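Local coordinates for exopolyphosphatase-related protein (Archaeoglobus fulgidus, PDB 3LLV) that is of unconfirmed function, contributes a Rossmann-type NAD(P)-binding domain of the TrkA-N family to a longer protein, and may as a whole bind nucleic acids, at residues D56-S61 and L85-A90; A99-S104 and A115-V120. All coordinates share one frame; numbering follows the deposited sequence.

Contact 1: residues D56-S61 and L85-A90; sequences DPTDES and LKILKA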
# COMPACT_ATOMS: atom_id res chain seq x y z
N ASP A 56 -2.20 8.56 -10.35
CA ASP A 56 -3.41 8.61 -9.55
C ASP A 56 -3.86 7.17 -9.30
O ASP A 56 -4.28 6.51 -10.24
CB ASP A 56 -4.48 9.39 -10.31
CG ASP A 56 -5.81 9.48 -9.55
OD1 ASP A 56 -6.00 8.79 -8.53
OD2 ASP A 56 -6.68 10.28 -9.99
N PRO A 57 -3.78 6.68 -8.04
CA PRO A 57 -4.08 5.27 -7.77
C PRO A 57 -5.57 4.92 -7.80
O PRO A 57 -5.96 3.78 -7.49
CB PRO A 57 -3.45 5.03 -6.38
CG PRO A 57 -3.56 6.35 -5.70
CD PRO A 57 -3.34 7.39 -6.81
N THR A 58 -6.41 5.88 -8.18
CA THR A 58 -7.80 5.56 -8.49
C THR A 58 -8.02 5.46 -10.01
O THR A 58 -9.11 5.20 -10.48
CB THR A 58 -8.79 6.56 -7.82
OG1 THR A 58 -8.74 7.82 -8.48
CG2 THR A 58 -8.48 6.75 -6.37
N ASP A 59 -6.94 5.59 -10.77
CA ASP A 59 -6.98 5.54 -12.22
C ASP A 59 -6.85 4.08 -12.68
O ASP A 59 -5.79 3.50 -12.60
CB ASP A 59 -5.87 6.48 -12.77
CG ASP A 59 -5.65 6.40 -14.28
OD1 ASP A 59 -6.43 5.74 -15.01
OD2 ASP A 59 -4.67 7.04 -14.74
N GLU A 60 -7.96 3.49 -13.14
CA GLU A 60 -7.95 2.11 -13.63
C GLU A 60 -6.95 1.89 -14.77
O GLU A 60 -6.36 0.81 -14.88
CB GLU A 60 -9.35 1.68 -14.07
CG GLU A 60 -10.30 1.47 -12.92
CD GLU A 60 -11.68 1.03 -13.37
OE1 GLU A 60 -11.80 0.29 -14.36
OE2 GLU A 60 -12.66 1.40 -12.68
N SER A 61 -6.76 2.89 -15.63
CA SER A 61 -5.81 2.73 -16.73
C SER A 61 -4.38 2.59 -16.23
O SER A 61 -3.55 1.94 -16.89
CB SER A 61 -5.89 3.90 -17.71
OG SER A 61 -7.17 3.96 -18.32
N LEU A 85 -10.37 3.32 -0.12
CA LEU A 85 -11.48 2.49 -0.59
C LEU A 85 -11.62 2.70 -2.10
O LEU A 85 -11.80 1.74 -2.86
CB LEU A 85 -12.78 2.82 0.17
CG LEU A 85 -13.97 1.93 -0.13
CD1 LEU A 85 -13.69 0.48 0.32
CD2 LEU A 85 -15.19 2.44 0.59
N LYS A 86 -11.49 3.96 -2.53
CA LYS A 86 -11.52 4.28 -3.95
C LYS A 86 -10.39 3.59 -4.70
O LYS A 86 -10.60 3.07 -5.82
CB LYS A 86 -11.48 5.78 -4.16
CG LYS A 86 -12.80 6.46 -3.89
CD LYS A 86 -12.63 7.97 -4.04
CE LYS A 86 -13.96 8.66 -4.31
NZ LYS A 86 -14.96 8.40 -3.24
N ILE A 87 -9.21 3.56 -4.08
CA ILE A 87 -8.05 2.91 -4.70
C ILE A 87 -8.31 1.42 -4.84
O ILE A 87 -8.10 0.82 -5.92
CB ILE A 87 -6.78 3.13 -3.85
CG1 ILE A 87 -6.35 4.62 -3.90
CG2 ILE A 87 -5.69 2.17 -4.28
CD1 ILE A 87 -5.33 4.96 -2.84
N LEU A 88 -8.82 0.81 -3.77
CA LEU A 88 -9.06 -0.63 -3.75
C LEU A 88 -10.12 -0.99 -4.82
O LEU A 88 -9.98 -2.00 -5.50
CB LEU A 88 -9.56 -1.05 -2.36
CG LEU A 88 -10.08 -2.49 -2.19
CD1 LEU A 88 -8.96 -3.50 -2.54
CD2 LEU A 88 -10.59 -2.72 -0.76
N LYS A 89 -11.16 -0.17 -4.96
CA LYS A 89 -12.20 -0.46 -5.94
C LYS A 89 -11.67 -0.33 -7.37
O LYS A 89 -12.04 -1.14 -8.23
CB LYS A 89 -13.39 0.47 -5.72
CG LYS A 89 -14.22 0.04 -4.48
CD LYS A 89 -15.38 1.00 -4.17
CE LYS A 89 -16.10 0.56 -2.91
NZ LYS A 89 -17.16 1.52 -2.48
N ALA A 90 -10.84 0.69 -7.63
CA ALA A 90 -10.18 0.87 -8.94
C ALA A 90 -9.32 -0.36 -9.27
O ALA A 90 -9.40 -0.93 -10.37
CB ALA A 90 -9.32 2.17 -8.97
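Pro57 and Ile87 meet through their side chains, which cross obliquely. Ring atom CG of Pro57 lies 3.6 Å from CD1 of Ile87 and nearly as close to its CG1. The Pro57 carbonyl continues the patch: its O sits 3.6 Å from Ile87 CA in a CA-H...O contact with an angle of 141° at the hydrogen. Ile87 CG2 is anti to its backbone N and also packs on this oxygen.

Thr58 stands across Ile87 at about a right angle. Its methyl CG2 does the touching, 3.9 Å from Ile87 CG1 and equally near Lys86 CB. The Lys86 side chain runs beside that of Thr58, pointing the same way, and its ammonium end leads off from the contact. Thr58 is turned with CG2 anti to the carbonyl carbon, which places OG1 between the backbone N and the carbonyl carbon (chi1 73°). There Thr58 OG1 gives a hydrogen bond to Asp56 OD1 at 2.9 Å. Thr58 N bonds to Asp56 OD1 at 3.0 Å, closing an Asx turn. Both donors come from one face of the carboxylate, well above its plane.

Ala90 points its CB toward the loop. This Ala90 CB lies 3.4 Å from Thr58 O. Glu60 approaches with CG, 3.6 Å from Ala90 O, and Tyr63 of helix 60-65 touches both Ile87 and Ala90. Asp59 is the N-cap of that helix.

No hydrogen bond joins the two segments. The loop is shaped from within, by the Asx turn and a type I turn from Asp56 to Asp59. Against helix 81-94 it offers methyl, ring and carbonyl surfaces, so the adhesion is mainly van der Waals. The oxygen of Pro57 is satisfied by the hydroxyl of Tyr63.

Contact 2: residues A99-S104 and A115-V120; sequences AIVRVS and AGANLV. With PO4 (phosphate ion), chain B.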
# COMPACT_ATOMS: atom_id res chain seq x y z
N ALA A 99 -4.19 -7.84 -2.14
CA ALA A 99 -4.07 -6.46 -1.63
C ALA A 99 -4.19 -6.44 -0.12
O ALA A 99 -5.05 -7.12 0.47
CB ALA A 99 -5.11 -5.54 -2.25
N ILE A 100 -3.30 -5.67 0.52
CA ILE A 100 -3.36 -5.48 1.97
C ILE A 100 -3.58 -4.00 2.14
O ILE A 100 -2.85 -3.19 1.58
CB ILE A 100 -2.07 -5.88 2.66
CG1 ILE A 100 -1.70 -7.34 2.34
CG2 ILE A 100 -2.19 -5.62 4.19
CD1 ILE A 100 -0.37 -7.78 2.94
N VAL A 101 -4.61 -3.64 2.91
CA VAL A 101 -5.05 -2.25 2.93
C VAL A 101 -5.07 -1.72 4.35
O VAL A 101 -5.60 -2.37 5.23
CB VAL A 101 -6.45 -2.14 2.32
CG1 VAL A 101 -6.82 -0.68 2.10
CG2 VAL A 101 -6.51 -2.93 1.01
N ARG A 102 -4.48 -0.54 4.52
CA ARG A 102 -4.55 0.22 5.78
C ARG A 102 -5.91 0.91 6.00
O ARG A 102 -6.42 1.60 5.11
CB ARG A 102 -3.40 1.24 5.78
CG ARG A 102 -3.39 2.12 7.02
CD ARG A 102 -2.36 3.22 6.80
NE ARG A 102 -2.34 4.16 7.89
CZ ARG A 102 -1.32 4.96 8.16
NH1 ARG A 102 -0.22 4.93 7.38
NH2 ARG A 102 -1.39 5.80 9.20
N VAL A 103 -6.50 0.69 7.17
CA VAL A 103 -7.80 1.27 7.51
C VAL A 103 -7.66 1.91 8.88
O VAL A 103 -7.15 1.30 9.80
CB VAL A 103 -8.88 0.19 7.47
CG1 VAL A 103 -10.26 0.71 7.99
CG2 VAL A 103 -9.02 -0.36 6.06
N SER A 104 -8.09 3.17 9.00
CA SER A 104 -7.98 3.88 10.28
C SER A 104 -9.20 3.67 11.19
O SER A 104 -9.07 3.66 12.42
CB SER A 104 -7.67 5.37 10.05
OG SER A 104 -8.82 6.15 9.75
N ALA A 115 -15.22 -4.93 -0.40
CA ALA A 115 -14.66 -4.35 -1.63
C ALA A 115 -13.42 -5.08 -2.16
O ALA A 115 -12.85 -4.68 -3.18
CB ALA A 115 -14.38 -2.86 -1.43
N GLY A 116 -13.03 -6.16 -1.49
CA GLY A 116 -11.99 -7.06 -2.00
C GLY A 116 -10.61 -6.98 -1.37
O GLY A 116 -9.65 -7.52 -1.93
N ALA A 117 -10.48 -6.32 -0.22
CA ALA A 117 -9.19 -6.37 0.51
C ALA A 117 -8.98 -7.79 1.01
O ALA A 117 -9.86 -8.31 1.73
CB ALA A 117 -9.19 -5.39 1.69
N ASN A 118 -7.85 -8.41 0.65
CA ASN A 118 -7.49 -9.73 1.20
C ASN A 118 -7.21 -9.65 2.68
O ASN A 118 -7.61 -10.53 3.46
CB ASN A 118 -6.31 -10.35 0.49
CG ASN A 118 -6.57 -10.61 -0.98
OD1 ASN A 118 -6.81 -11.76 -1.43
ND2 ASN A 118 -6.55 -9.56 -1.75
N LEU A 119 -6.49 -8.61 3.08
CA LEU A 119 -6.20 -8.35 4.49
C LEU A 119 -6.36 -6.86 4.74
O LEU A 119 -6.03 -6.04 3.89
CB LEU A 119 -4.79 -8.75 4.87
CG LEU A 119 -4.48 -10.25 4.86
CD1 LEU A 119 -3.00 -10.50 5.17
CD2 LEU A 119 -5.38 -11.02 5.86
N VAL A 120 -6.89 -6.55 5.92
CA VAL A 120 -6.98 -5.20 6.42
C VAL A 120 -5.98 -5.01 7.58
O VAL A 120 -5.95 -5.81 8.52
CB VAL A 120 -8.42 -4.86 6.83
CG1 VAL A 120 -8.47 -3.59 7.71
CG2 VAL A 120 -9.27 -4.72 5.58
P PO4 B . 1.69 7.71 8.14
O1 PO4 B . 1.96 6.41 7.46
O2 PO4 B . 0.28 7.81 8.69
O3 PO4 B . 2.67 7.94 9.26
O4 PO4 B . 1.84 8.81 7.12
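Ala99, Ile100 and Val101 run parallel to Asn118, Leu119 and Val120, with bridges pairing Ile100 with Leu119 and Val101 with Val120. Val101 N gives a hydrogen bond of 3.0 Å to Leu119 O. Ala99 O receives two weak ones, from Asn118 N and from Leu119 N, the latter at 3.3 Å. CA-H...O contacts fill in between, with Ile100 CA 3.3 Å from Leu119 O.

Side chains alternate between the two faces of the sheet. On one, Ile100 and Leu119 lie side by side, pointing the same way, and Ile100 CG2 meets Leu119 CB at 4.1 Å. On the other, Val101 CG2 touches Ala117 CB at 3.7 Å. Val103 and Val120 are on this side too. Val120 CG1, anti to the backbone N (chi1 165°), packs against Val103 CG2 at 3.7 Å. Phe112 of helix 109-114 covers Val101, Val103 and Val120.

The CB of Arg102 points away from strand 119-122. The chain is stretched from CG to NE, and the guanidinium grips a phosphate ion, probably from the crystallisation liquor. Arg102 NH1 binds phosphate O1 at 2.6 Å, with O1 in the guanidinium plane at its edge. Arg102 NH2 binds phosphate O2 at 2.7 Å. NH1 also bonds to Thr77 O, and Ala17 N is another donor to the ion. An alanine here would probably leave the phosphate without its two guanidinium bonds and Thr77 O without this donor.

Gly116, with positive phi, ends helix 109-114 in a Schellman motif, and the chain then turns into strand 119-122. Strand 99-103, this helix and strand 119-122 form a beta-alpha-beta unit, the repeating element of a Rossmann fold.

Overall arrangement
Contacts 1 and 2 both lie in the Rossmann-type domain, their centres 13 Å apart. Each is partly buried. Contact 1 sits farther from the middle of the chain and joins the loop leading into helix 60-65 to helix 81-94. Contact 2 pairs the last two strands, 99-103 and 119-122, the latter at one edge. The first has no hydrogen bond between its segments, and holds by packing and a CA-H...O contact. The second adds backbone hydrogen bonds; its phosphate is held by Arg102 and does not bridge the segments. Helix 81-94 connects them. Its Leu88 turns from contact 1 and packs on Gly116 and Ala117, and Leu85 touches Ala115. The same helix then leads along the chain to strand 99-103.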